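PDB 4WRI: okadaic acid binding protein 2-alpha from Halichondria okadai, which binds the polyether toxin okadaic acid and is implicated in accumulating this cytotoxin in the sponge. Local coordinates for residues K16-F21 with Q88-A93; F171-Q176 with Y185-L190. One frame throughout, in Å; residues are numbered along the deposited sequence.

Contact 1: K16-F21 with Q88-A93; sequences KMRTVF and QYVQNA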
ATOM      1  N   LYS A  16       2.332 -11.471  -1.413  1.00 11.57           N
ATOM      2  CA  LYS A  16       2.363 -10.077  -0.986  1.00 11.90           C
ATOM      3  C   LYS A  16       1.338  -9.243  -1.789  1.00 11.22           C
ATOM      4  O   LYS A  16       0.625  -8.399  -1.198  1.00 10.47           O
ATOM      5  CB  LYS A  16       3.773  -9.494  -1.094  1.00 11.39           C
ATOM      6  CG  LYS A  16       4.753 -10.041  -0.063  1.00 11.49           C
ATOM      7  CD  LYS A  16       6.100  -9.323  -0.116  1.00 11.35           C
ATOM      8  CE  LYS A  16       6.854  -9.525  -1.433  1.00 11.64           C
ATOM      9  NZ  LYS A  16       8.164  -8.787  -1.420  1.00 11.38           N
ATOM     10  N   MET A  17       1.223  -9.465  -3.097  1.00 11.98           N
ATOM     11  CA  MET A  17       0.277  -8.670  -3.876  1.00 10.76           C
ATOM     12  C   MET A  17      -1.172  -9.016  -3.549  1.00 10.15           C
ATOM     13  O   MET A  17      -2.038  -8.128  -3.547  1.00 10.92           O
ATOM     14  CB  MET A  17       0.560  -8.757  -5.373  1.00 10.40           C
ATOM     15  CG  MET A  17       1.890  -8.160  -5.753  1.00 11.41           C
ATOM     16  SD  MET A  17       2.155  -6.423  -5.259  1.00 11.92           S
ATOM     17  CE  MET A  17       3.169  -6.568  -3.778  1.00 11.75           C
ATOM     18  N   ARG A  18      -1.461 -10.276  -3.242  1.00 10.07           N
ATOM     19  CA  ARG A  18      -2.789 -10.629  -2.747  1.00 12.38           C
ATOM     20  C   ARG A  18      -3.063  -9.903  -1.436  1.00 11.01           C
ATOM     21  O   ARG A  18      -4.209  -9.565  -1.128  1.00 11.83           O
ATOM     22  CB  ARG A  18      -2.934 -12.143  -2.550  1.00 12.56           C
ATOM     23  CG  ARG A  18      -2.908 -12.926  -3.862  1.00 12.21           C
ATOM     24  CD  ARG A  18      -3.378 -14.366  -3.630  1.00 13.57           C
ATOM     25  NE  ARG A  18      -2.418 -15.169  -2.870  1.00 17.06           N
ATOM     26  CZ  ARG A  18      -1.333 -15.756  -3.387  1.00 14.95           C
ATOM     27  NH1 ARG A  18      -1.016 -15.617  -4.672  1.00 17.36           N
ATOM     28  NH2 ARG A  18      -0.560 -16.479  -2.581  1.00 18.79           N
ATOM     29  N   THR A  19      -2.015  -9.652  -0.656  1.00 10.40           N
ATOM     30  CA  THR A  19      -2.168  -8.951   0.621  1.00 11.51           C
ATOM     31  C   THR A  19      -2.523  -7.474   0.384  1.00 10.38           C
ATOM     32  O   THR A  19      -3.266  -6.881   1.145  1.00 10.07           O
ATOM     33  CB  THR A  19      -0.891  -9.114   1.471  1.00 11.20           C
ATOM     34  OG1 THR A  19      -0.682 -10.520   1.721  1.00 11.96           O
ATOM     35  CG2 THR A  19      -0.987  -8.379   2.804  1.00 12.31           C
ATOM     36  N   VAL A  20      -1.989  -6.890  -0.680  1.00  9.44           N
ATOM     37  CA  VAL A  20      -2.390  -5.546  -1.083  1.00 11.23           C
ATOM     38  C   VAL A  20      -3.854  -5.513  -1.508  1.00  9.86           C
ATOM     39  O   VAL A  20      -4.597  -4.606  -1.141  1.00 10.81           O
ATOM     40  CB  VAL A  20      -1.541  -5.070  -2.267  1.00  9.53           C
ATOM     41  CG1 VAL A  20      -2.027  -3.713  -2.772  1.00 11.12           C
ATOM     42  CG2 VAL A  20      -0.060  -4.998  -1.884  1.00 11.94           C
ATOM     43  N   PHE A  21      -4.274  -6.491  -2.305  1.00  9.98           N
ATOM     44  CA  PHE A  21      -5.590  -6.470  -2.939  1.00  9.71           C
ATOM     45  C   PHE A  21      -6.710  -6.798  -1.953  1.00 11.79           C
ATOM     46  O   PHE A  21      -7.834  -6.265  -2.077  1.00 11.31           O
ATOM     47  CB  PHE A  21      -5.602  -7.465  -4.105  1.00 10.68           C
ATOM     48  CG  PHE A  21      -6.840  -7.400  -4.966  1.00  8.61           C
ATOM     49  CD1 PHE A  21      -6.923  -6.515  -6.035  1.00  9.59           C
ATOM     50  CD2 PHE A  21      -7.920  -8.233  -4.710  1.00  9.94           C
ATOM     51  CE1 PHE A  21      -8.054  -6.484  -6.866  1.00 10.98           C
ATOM     52  CE2 PHE A  21      -9.068  -8.200  -5.545  1.00 12.22           C
ATOM     53  CZ  PHE A  21      -9.128  -7.327  -6.609  1.00 10.48           C
ATOM     54  N   GLN A  88      -5.711 -10.819 -11.575  1.00 10.21           N
ATOM     55  CA  GLN A  88      -5.329  -9.829 -12.567  1.00 10.73           C
ATOM     56  C   GLN A  88      -4.543  -8.686 -11.927  1.00 10.24           C
ATOM     57  O   GLN A  88      -3.569  -8.196 -12.510  1.00 10.74           O
ATOM     58  CB  GLN A  88      -6.547  -9.283 -13.305  1.00 11.19           C
ATOM     59  CG  GLN A  88      -6.174  -8.474 -14.529  1.00 11.38           C
ATOM     60  CD  GLN A  88      -5.399  -9.282 -15.518  1.00 10.47           C
ATOM     61  OE1 GLN A  88      -5.867 -10.331 -15.971  1.00 12.25           O
ATOM     62  NE2 GLN A  88      -4.217  -8.807 -15.882  1.00 12.75           N
ATOM     63  N   TYR A  89      -4.960  -8.244 -10.740  1.00 10.47           N
ATOM     64  CA  TYR A  89      -4.197  -7.214 -10.080  1.00  9.91           C
ATOM     65  C   TYR A  89      -2.769  -7.686  -9.866  1.00  9.56           C
ATOM     66  O   TYR A  89      -1.828  -6.919 -10.067  1.00 10.80           O
ATOM     67  CB  TYR A  89      -4.816  -6.827  -8.731  1.00 10.77           C
ATOM     68  CG  TYR A  89      -3.875  -5.905  -7.978  1.00 10.93           C
ATOM     69  CD1 TYR A  89      -3.696  -4.575  -8.374  1.00 11.65           C
ATOM     70  CD2 TYR A  89      -3.098  -6.383  -6.916  1.00  9.72           C
ATOM     71  CE1 TYR A  89      -2.773  -3.746  -7.721  1.00 11.77           C
ATOM     72  CE2 TYR A  89      -2.186  -5.563  -6.256  1.00 11.04           C
ATOM     73  CZ  TYR A  89      -2.029  -4.250  -6.672  1.00 10.80           C
ATOM     74  OH  TYR A  89      -1.118  -3.444  -6.043  1.00 12.70           O
ATOM     75  N   VAL A  90      -2.604  -8.945  -9.462  1.00  9.92           N
ATOM     76  CA  VAL A  90      -1.261  -9.471  -9.215  1.00 11.24           C
ATOM     77  C   VAL A  90      -0.387  -9.366 -10.485  1.00 11.03           C
ATOM     78  O   VAL A  90       0.745  -8.907 -10.426  1.00 12.19           O
ATOM     79  CB  VAL A  90      -1.301 -10.907  -8.661  1.00 12.10           C
ATOM     80  CG1 VAL A  90       0.099 -11.514  -8.575  1.00 14.74           C
ATOM     81  CG2 VAL A  90      -1.993 -10.928  -7.294  1.00 15.33           C
ATOM     82  N   GLN A  91      -0.933  -9.757 -11.632  1.00 10.80           N
ATOM     83  CA  GLN A  91      -0.153  -9.675 -12.860  1.00 10.79           C
ATOM     84  C   GLN A  91       0.028  -8.241 -13.321  1.00 12.38           C
ATOM     85  O   GLN A  91       1.059  -7.919 -13.908  1.00 13.56           O
ATOM     86  CB  GLN A  91      -0.793 -10.487 -13.982  1.00 12.27           C
ATOM     87  CG  GLN A  91      -0.896 -11.977 -13.694  1.00 12.54           C
ATOM     88  CD  GLN A  91       0.454 -12.644 -13.480  1.00 14.71           C
ATOM     89  OE1 GLN A  91       0.625 -13.455 -12.567  1.00 22.84           O
ATOM     90  NE2 GLN A  91       1.413 -12.289 -14.299  1.00 13.88           N
ATOM     91  N   ASN A  92      -0.944  -7.368 -13.072  1.00 10.19           N
ATOM     92  CA  ASN A  92      -0.765  -5.960 -13.434  1.00 12.42           C
ATOM     93  C   ASN A  92       0.319  -5.318 -12.571  1.00 11.87           C
ATOM     94  O   ASN A  92       1.123  -4.508 -13.061  1.00 13.31           O
ATOM     95  CB  ASN A  92      -2.068  -5.169 -13.269  1.00 10.93           C
ATOM     96  CG  ASN A  92      -3.102  -5.524 -14.318  1.00 11.49           C
ATOM     97  OD1 ASN A  92      -2.839  -6.350 -15.194  1.00 11.78           O
ATOM     98  ND2 ASN A  92      -4.263  -4.914 -14.257  1.00 11.63           N
ATOM     99  N   ALA A  93       0.346  -5.679 -11.289  1.00 11.48           N
ATOM    100  CA  ALA A  93       1.380  -5.172 -10.384  1.00 13.04           C
ATOM    101  C   ALA A  93       2.750  -5.660 -10.828  1.00 12.33           C
ATOM    102  O   ALA A  93       3.745  -4.961 -10.672  1.00 12.39           O
ATOM    103  CB  ALA A  93       1.093  -5.608  -8.962  1.00 12.63           C
TER

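Contact 2: F171-Q176 with Y185-L190; sequences FFFTDQ and YVRGAL. With OKA (okadaic acid), chain B.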
ATOM      1  N   PHE A 171      10.861  -2.504  -0.537  1.00 13.90           N
ATOM      2  CA  PHE A 171      11.172  -3.922  -0.352  1.00 13.24           C
ATOM      3  C   PHE A 171       9.918  -4.771  -0.513  1.00 12.39           C
ATOM      4  O   PHE A 171       9.899  -5.784  -1.229  1.00 12.36           O
ATOM      5  CB  PHE A 171      11.797  -4.163   1.027  1.00 13.30           C
ATOM      6  CG  PHE A 171      11.981  -5.620   1.376  1.00 11.82           C
ATOM      7  CD1 PHE A 171      10.937  -6.380   1.883  1.00 11.71           C
ATOM      8  CD2 PHE A 171      13.219  -6.236   1.189  1.00 15.99           C
ATOM      9  CE1 PHE A 171      11.105  -7.721   2.206  1.00 15.89           C
ATOM     10  CE2 PHE A 171      13.392  -7.582   1.522  1.00 14.63           C
ATOM     11  CZ  PHE A 171      12.337  -8.318   2.016  1.00 15.33           C
ATOM     12  N   PHE A 172       8.855  -4.382   0.171  1.00 11.25           N
ATOM     13  CA  PHE A 172       7.612  -5.138   0.117  1.00 11.40           C
ATOM     14  C   PHE A 172       7.115  -5.290  -1.325  1.00 12.30           C
ATOM     15  O   PHE A 172       6.712  -6.383  -1.738  1.00 10.95           O
ATOM     16  CB  PHE A 172       6.548  -4.473   0.999  1.00 11.23           C
ATOM     17  CG  PHE A 172       5.219  -5.133   0.889  1.00 10.56           C
ATOM     18  CD1 PHE A 172       4.894  -6.195   1.700  1.00 11.25           C
ATOM     19  CD2 PHE A 172       4.299  -4.713  -0.070  1.00  9.68           C
ATOM     20  CE1 PHE A 172       3.667  -6.841   1.567  1.00 10.49           C
ATOM     21  CE2 PHE A 172       3.099  -5.355  -0.202  1.00 10.18           C
ATOM     22  CZ  PHE A 172       2.769  -6.419   0.611  1.00 10.22           C
ATOM     23  N   PHE A 173       7.124  -4.202  -2.088  1.00 11.15           N
ATOM     24  CA  PHE A 173       6.554  -4.235  -3.436  1.00 10.83           C
ATOM     25  C   PHE A 173       7.448  -4.893  -4.473  1.00 13.51           C
ATOM     26  O   PHE A 173       6.969  -5.253  -5.535  1.00 12.95           O
ATOM     27  CB  PHE A 173       6.125  -2.836  -3.914  1.00 11.61           C
ATOM     28  CG  PHE A 173       4.714  -2.480  -3.526  1.00 11.43           C
ATOM     29  CD1 PHE A 173       3.638  -2.936  -4.283  1.00 12.35           C
ATOM     30  CD2 PHE A 173       4.468  -1.703  -2.408  1.00 11.98           C
ATOM     31  CE1 PHE A 173       2.327  -2.615  -3.923  1.00 14.89           C
ATOM     32  CE2 PHE A 173       3.155  -1.392  -2.033  1.00 13.40           C
ATOM     33  CZ  PHE A 173       2.094  -1.858  -2.791  1.00 12.88           C
ATOM     34  N   THR A 174       8.727  -5.098  -4.170  1.00 12.30           N
ATOM     35  CA  THR A 174       9.658  -5.585  -5.193  1.00 12.91           C
ATOM     36  C   THR A 174      10.449  -6.843  -4.845  1.00 13.40           C
ATOM     37  O   THR A 174      10.790  -7.600  -5.753  1.00 13.20           O
ATOM     38  CB  THR A 174      10.660  -4.509  -5.622  1.00 12.87           C
ATOM     39  OG1 THR A 174      11.499  -4.164  -4.514  1.00 15.54           O
ATOM     40  CG2 THR A 174       9.940  -3.253  -6.149  1.00 16.26           C
ATOM     41  N   ASP A 175      10.764  -7.079  -3.576  1.00 14.00           N
ATOM     42  CA  ASP A 175      11.596  -8.233  -3.240  1.00 13.82           C
ATOM     43  C   ASP A 175      10.924  -9.561  -3.605  1.00 13.59           C
ATOM     44  O   ASP A 175       9.718  -9.719  -3.460  1.00 13.32           O
ATOM     45  CB  ASP A 175      11.990  -8.204  -1.752  1.00 14.48           C
ATOM     46  CG  ASP A 175      12.884  -9.366  -1.384  1.00 13.15           C
ATOM     47  OD1 ASP A 175      14.106  -9.235  -1.636  1.00 19.88           O
ATOM     48  OD2 ASP A 175      12.375 -10.389  -0.908  1.00 13.52           O
ATOM     49  N   GLN A 176      11.720 -10.518  -4.078  1.00 13.30           N
ATOM     50  CA  GLN A 176      11.171 -11.787  -4.536  1.00 13.91           C
ATOM     51  C   GLN A 176      11.326 -12.930  -3.558  1.00 13.93           C
ATOM     52  O   GLN A 176      10.425 -13.739  -3.408  1.00 15.10           O
ATOM     53  CB  GLN A 176      11.827 -12.192  -5.859  1.00 15.94           C
ATOM     54  CG  GLN A 176      11.538 -11.233  -6.985  1.00 15.98           C
ATOM     55  CD  GLN A 176      10.049 -11.137  -7.272  1.00 16.88           C
ATOM     56  OE1 GLN A 176       9.427 -12.091  -7.724  1.00 17.07           O
ATOM     57  NE2 GLN A 176       9.467  -9.993  -6.982  1.00 14.53           N
ATOM     58  N   TYR A 185       6.135  -7.176   6.275  1.00 11.26           N
ATOM     59  CA  TYR A 185       4.920  -6.925   7.024  1.00 10.54           C
ATOM     60  C   TYR A 185       4.535  -5.453   7.055  1.00 10.13           C
ATOM     61  O   TYR A 185       3.736  -5.058   7.888  1.00 11.41           O
ATOM     62  CB  TYR A 185       5.042  -7.514   8.445  1.00 14.41           C
ATOM     63  CG  TYR A 185       5.408  -8.975   8.338  1.00 13.54           C
ATOM     64  CD1 TYR A 185       4.526  -9.866   7.755  1.00 15.90           C
ATOM     65  CD2 TYR A 185       6.668  -9.432   8.701  1.00 13.38           C
ATOM     66  CE1 TYR A 185       4.860 -11.193   7.571  1.00 18.27           C
ATOM     67  CE2 TYR A 185       7.015 -10.785   8.531  1.00 13.47           C
ATOM     68  CZ  TYR A 185       6.093 -11.640   7.973  1.00 16.20           C
ATOM     69  OH  TYR A 185       6.392 -12.982   7.772  1.00 20.24           O
ATOM     70  N   VAL A 186       5.031  -4.681   6.096  1.00 10.94           N
ATOM     71  CA  VAL A 186       4.734  -3.248   6.057  1.00 10.74           C
ATOM     72  C   VAL A 186       3.246  -2.987   5.840  1.00 11.78           C
ATOM     73  O   VAL A 186       2.755  -1.937   6.235  1.00 12.11           O
ATOM     74  CB  VAL A 186       5.596  -2.544   4.990  1.00 12.27           C
ATOM     75  CG1 VAL A 186       5.053  -2.831   3.604  1.00 13.41           C
ATOM     76  CG2 VAL A 186       5.657  -1.030   5.257  1.00 12.68           C
ATOM     77  N   ARG A 187       2.518  -3.940   5.268  1.00 10.61           N
ATOM     78  CA  ARG A 187       1.067  -3.834   5.126  1.00 10.00           C
ATOM     79  C   ARG A 187       0.317  -4.752   6.087  1.00 11.47           C
ATOM     80  O   ARG A 187      -0.883  -5.009   5.926  1.00 12.73           O
ATOM     81  CB  ARG A 187       0.638  -4.081   3.674  1.00 10.48           C
ATOM     82  CG  ARG A 187       1.346  -3.145   2.707  1.00 11.06           C
ATOM     83  CD  ARG A 187       0.773  -3.194   1.320  1.00 11.14           C
ATOM     84  NE  ARG A 187      -0.520  -2.528   1.162  1.00 10.75           N
ATOM     85  CZ  ARG A 187      -0.650  -1.244   0.851  1.00 10.45           C
ATOM     86  NH1 ARG A 187       0.427  -0.473   0.755  1.00 10.84           N
ATOM     87  NH2 ARG A 187      -1.874  -0.763   0.647  1.00 13.31           N
ATOM     88  N   GLY A 188       1.024  -5.236   7.111  1.00  9.35           N
ATOM     89  CA  GLY A 188       0.426  -6.142   8.089  1.00 11.93           C
ATOM     90  C   GLY A 188       0.563  -7.626   7.724  1.00 10.77           C
ATOM     91  O   GLY A 188       1.185  -7.996   6.722  1.00 12.04           O
ATOM     92  N   ALA A 189      -0.061  -8.476   8.523  1.00 12.23           N
ATOM     93  CA  ALA A 189       0.020  -9.919   8.293  1.00 14.70           C
ATOM     94  C   ALA A 189      -0.371 -10.284   6.855  1.00 12.26           C
ATOM     95  O   ALA A 189      -1.324  -9.757   6.298  1.00 14.20           O
ATOM     96  CB  ALA A 189      -0.873 -10.640   9.282  1.00 16.93           C
ATOM     97  N   LEU A 190       0.362 -11.216   6.254  1.00 12.53           N
ATOM     98  CA  LEU A 190       0.079 -11.642   4.893  1.00 12.05           C
ATOM     99  C   LEU A 190      -1.167 -12.510   4.836  1.00 14.82           C
ATOM    100  O   LEU A 190      -1.439 -13.282   5.753  1.00 17.39           O
ATOM    101  CB  LEU A 190       1.252 -12.436   4.344  1.00 12.99           C
ATOM    102  CG  LEU A 190       2.572 -11.668   4.343  1.00 13.83           C
ATOM    103  CD1 LEU A 190       3.700 -12.545   3.794  1.00 17.05           C
ATOM    104  CD2 LEU A 190       2.489 -10.358   3.536  1.00 13.82           C
TER
HETATM  105  C1  OKA B 201      -4.779   3.777   1.961  1.00 18.59           C
HETATM  106  C2  OKA B 201      -4.817   5.174   2.626  1.00 16.22           C
HETATM  107  C3  OKA B 201      -3.608   5.994   2.178  1.00 16.29           C
HETATM  108  C4  OKA B 201      -3.520   6.185   0.648  1.00 17.27           C
HETATM  109  C5  OKA B 201      -2.229   6.916   0.306  1.00 15.37           C
HETATM  110  C6  OKA B 201      -2.207   7.311  -1.172  1.00 17.07           C
HETATM  111  C7  OKA B 201      -3.499   8.081  -1.539  1.00 16.31           C
HETATM  112  C8  OKA B 201      -4.699   7.237  -1.145  1.00 15.12           C
HETATM  113  C9  OKA B 201      -5.967   8.019  -1.336  1.00 15.56           C
HETATM  114  C10 OKA B 201      -7.030   7.453  -1.935  1.00 16.20           C
HETATM  115  C11 OKA B 201      -7.011   6.068  -2.500  1.00 15.60           C
HETATM  116  C12 OKA B 201      -5.801   5.304  -1.892  1.00 12.94           C
HETATM  117  C13 OKA B 201      -5.503   4.038  -2.712  1.00 14.17           C
HETATM  118  C14 OKA B 201      -4.330   3.278  -2.047  1.00 12.71           C
HETATM  119  C15 OKA B 201      -3.178   3.155  -2.708  1.00 12.67           C
HETATM  120  C16 OKA B 201      -2.058   2.442  -2.004  1.00 10.94           C
HETATM  121  C17 OKA B 201      -1.372   1.297  -2.796  1.00 14.12           C
HETATM  122  C18 OKA B 201       0.126   1.458  -2.481  1.00 13.26           C
HETATM  123  C19 OKA B 201       0.177   2.751  -1.603  1.00 12.10           C
HETATM  124  C20 OKA B 201       1.404   3.536  -1.807  1.00 11.59           C
HETATM  125  C21 OKA B 201       1.369   4.764  -0.858  1.00 12.41           C
HETATM  126  C22 OKA B 201       1.218   4.230   0.564  1.00 10.54           C
HETATM  127  C23 OKA B 201      -0.059   3.377   0.650  1.00 10.11           C
HETATM  128  C24 OKA B 201      -0.184   2.784   2.092  1.00 11.30           C
HETATM  129  C25 OKA B 201      -0.124   3.982   3.012  1.00 11.09           C
HETATM  130  C26 OKA B 201       1.004   4.931   2.815  1.00 11.96           C
HETATM  131  C27 OKA B 201       2.334   4.353   3.346  1.00 12.83           C
HETATM  132  C28 OKA B 201       2.242   4.242   4.876  1.00 14.33           C
HETATM  133  C29 OKA B 201       3.556   3.857   5.574  1.00 13.38           C
HETATM  134  C30 OKA B 201       3.209   3.675   7.082  1.00 14.03           C
HETATM  135  C31 OKA B 201       2.795   4.921   7.828  1.00 12.70           C
HETATM  136  C32 OKA B 201       2.652   4.664   9.329  1.00 15.78           C
HETATM  137  C33 OKA B 201       3.788   3.844   9.929  1.00 14.47           C
HETATM  138  C34 OKA B 201       4.152   2.691   8.981  1.00 12.74           C
HETATM  139  C35 OKA B 201       5.514   2.093   9.480  1.00 13.94           C
HETATM  140  C36 OKA B 201       5.741   0.787   8.729  1.00 14.29           C
HETATM  141  C37 OKA B 201       4.557  -0.108   8.958  1.00 14.84           C
HETATM  142  C38 OKA B 201       3.261   0.518   8.510  1.00 13.00           C
HETATM  143  C39 OKA B 201       3.744   6.093   7.580  1.00 13.48           C
HETATM  144  C40 OKA B 201       4.047   2.510   5.024  1.00 11.98           C
HETATM  145  C41 OKA B 201      -1.002   4.210   3.950  1.00 13.38           C
HETATM  146  C42 OKA B 201      -6.697   3.102  -2.710  1.00 13.77           C
HETATM  147  C43 OKA B 201      -8.257   8.318  -2.049  1.00 17.56           C
HETATM  148  C44 OKA B 201      -4.831   5.024   4.140  1.00 16.92           C
HETATM  149  O1  OKA B 201      -3.733   3.148   2.127  1.00 22.18           O
HETATM  150  O2  OKA B 201      -5.756   3.387   1.317  1.00 17.10           O
HETATM  151  O3  OKA B 201      -6.007   5.847   2.233  1.00 17.82           O
HETATM  152  O4  OKA B 201      -4.658   6.957   0.241  1.00 14.30           O
HETATM  153  O5  OKA B 201      -3.477   8.373  -2.960  1.00 17.58           O
HETATM  154  O6  OKA B 201      -4.669   6.050  -1.938  1.00 13.89           O
HETATM  155  O7  OKA B 201      -1.041   3.391  -1.889  1.00 13.01           O
HETATM  156  O8  OKA B 201       0.068   2.276  -0.235  1.00 10.75           O
HETATM  157  O9  OKA B 201       1.144   5.351   1.449  1.00 12.16           O
HETATM  158  O10 OKA B 201      -1.338   2.042   2.192  1.00 12.22           O
HETATM  159  O11 OKA B 201       3.365   5.264   2.998  1.00 14.98           O
HETATM  160  O12 OKA B 201       4.399   3.091   7.691  1.00 12.05           O
HETATM  161  O13 OKA B 201       3.078   1.811   9.188  1.00 13.21           O

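Contact 1: K16-F21 with Q88-A93
The carbonyl oxygen of M17 serves two groups: its helical donor F21 N, 3.0 Å from M17 O, and the ring of Y89 on the other helix, which turns its edge to it with CE2 3.7 Å from M17 O. Y89 is the main intruder. Its CG lies anti to the backbone N (chi1 171°), and the ring runs across V20 at about a right angle, ending with OH 3.4 Å from V20 CG1. That buried hydroxyl is hydrogen-bonded to H71 of helix 61-72. F21 slides past Y89 in the opposite direction and sets CD1 3.4 Å from Y89 CB. The two rings, 30° apart in plane, barely overlap, their centroids being 5.8 Å apart. A93 CB sits over one face of the Y89 ring, toward its rim, and also receives M17, whose bent chain brings SD to 3.9 Å from A93 CB. V90 CG2 touches both M17 CB and R18 CG; the guanidinium of R18 leads away to a salt bridge with the C-terminal carboxylate of D192. The segment axes come within 9.2 Å at 117°. In the sequence, helix 11-27 precedes and helix 86-96 follows the short antiparallel pair 33-34/84-85, an order consistent with paired EF-hand-like units; W24 meets Y89 edge-to-face, and F172 and F173 of helix 169-174 pack on M17 and V20.

Contact 2: F171-Q176 with Y185-L190
V186 is the first residue of 185-190 to press on the helix, with CG1 3.4 Å from F172 CB. That methyl stands between the backbone N and the carbonyl carbon (chi1 76°), while CG2 faces the toxin, 3.9 Å from okadaic acid C40. R187 follows and crosses F172 at about a right angle: its CG lies over the ring face in a CH-pi contact, 4.2 Å from the F172 centroid and 17° off the normal. R187 CD comes still nearer, 3.5 Å from F172 CE2. Beyond a bend at chi3 the guanidinium turns to the ligand, where R187 NH1 gives a nearly straight hydrogen bond (170°) to the spiroketal oxygen O8 of okadaic acid at 2.9 Å, in the guanidinium plane. NH1 also lies at the edge of the F173 ring, 4.0 Å from CE2. G188 closes a type I turn, its N bonded to Y185 O, with backbone angles at which a CB would jam against R187 O. L190 CD2 finally meets the edge of F172. The loop thus lies against helix 169-174, and L190 also touches T19 of helix 11-27, while F173 reaches Y89 of helix 86-96.

How the contacts relate
Contacts 1 and 2, centred 11 Å apart, are joined by helix 11-27, which carries one side of contact 1 and packs against contact 2. Its K16 reaches across to the C-terminal end of helix 169-174, where NZ makes a probable hydrogen bond to D175 O at 2.7 Å and lies 2.8 Å from F172 O; a positive charge there would be expected to suit the carbonyl-rich helix end. Further along, T19 OG1 packs 3.4 Å from L190 CA and is hydrogen-bonded to V191 N. Contact 2 borders the toxin directly, whereas contact 1 lies farther off, with the V20 side chain about 5 Å from okadaic acid. R46 and S110 supply further hydrogen bonds to the ligand.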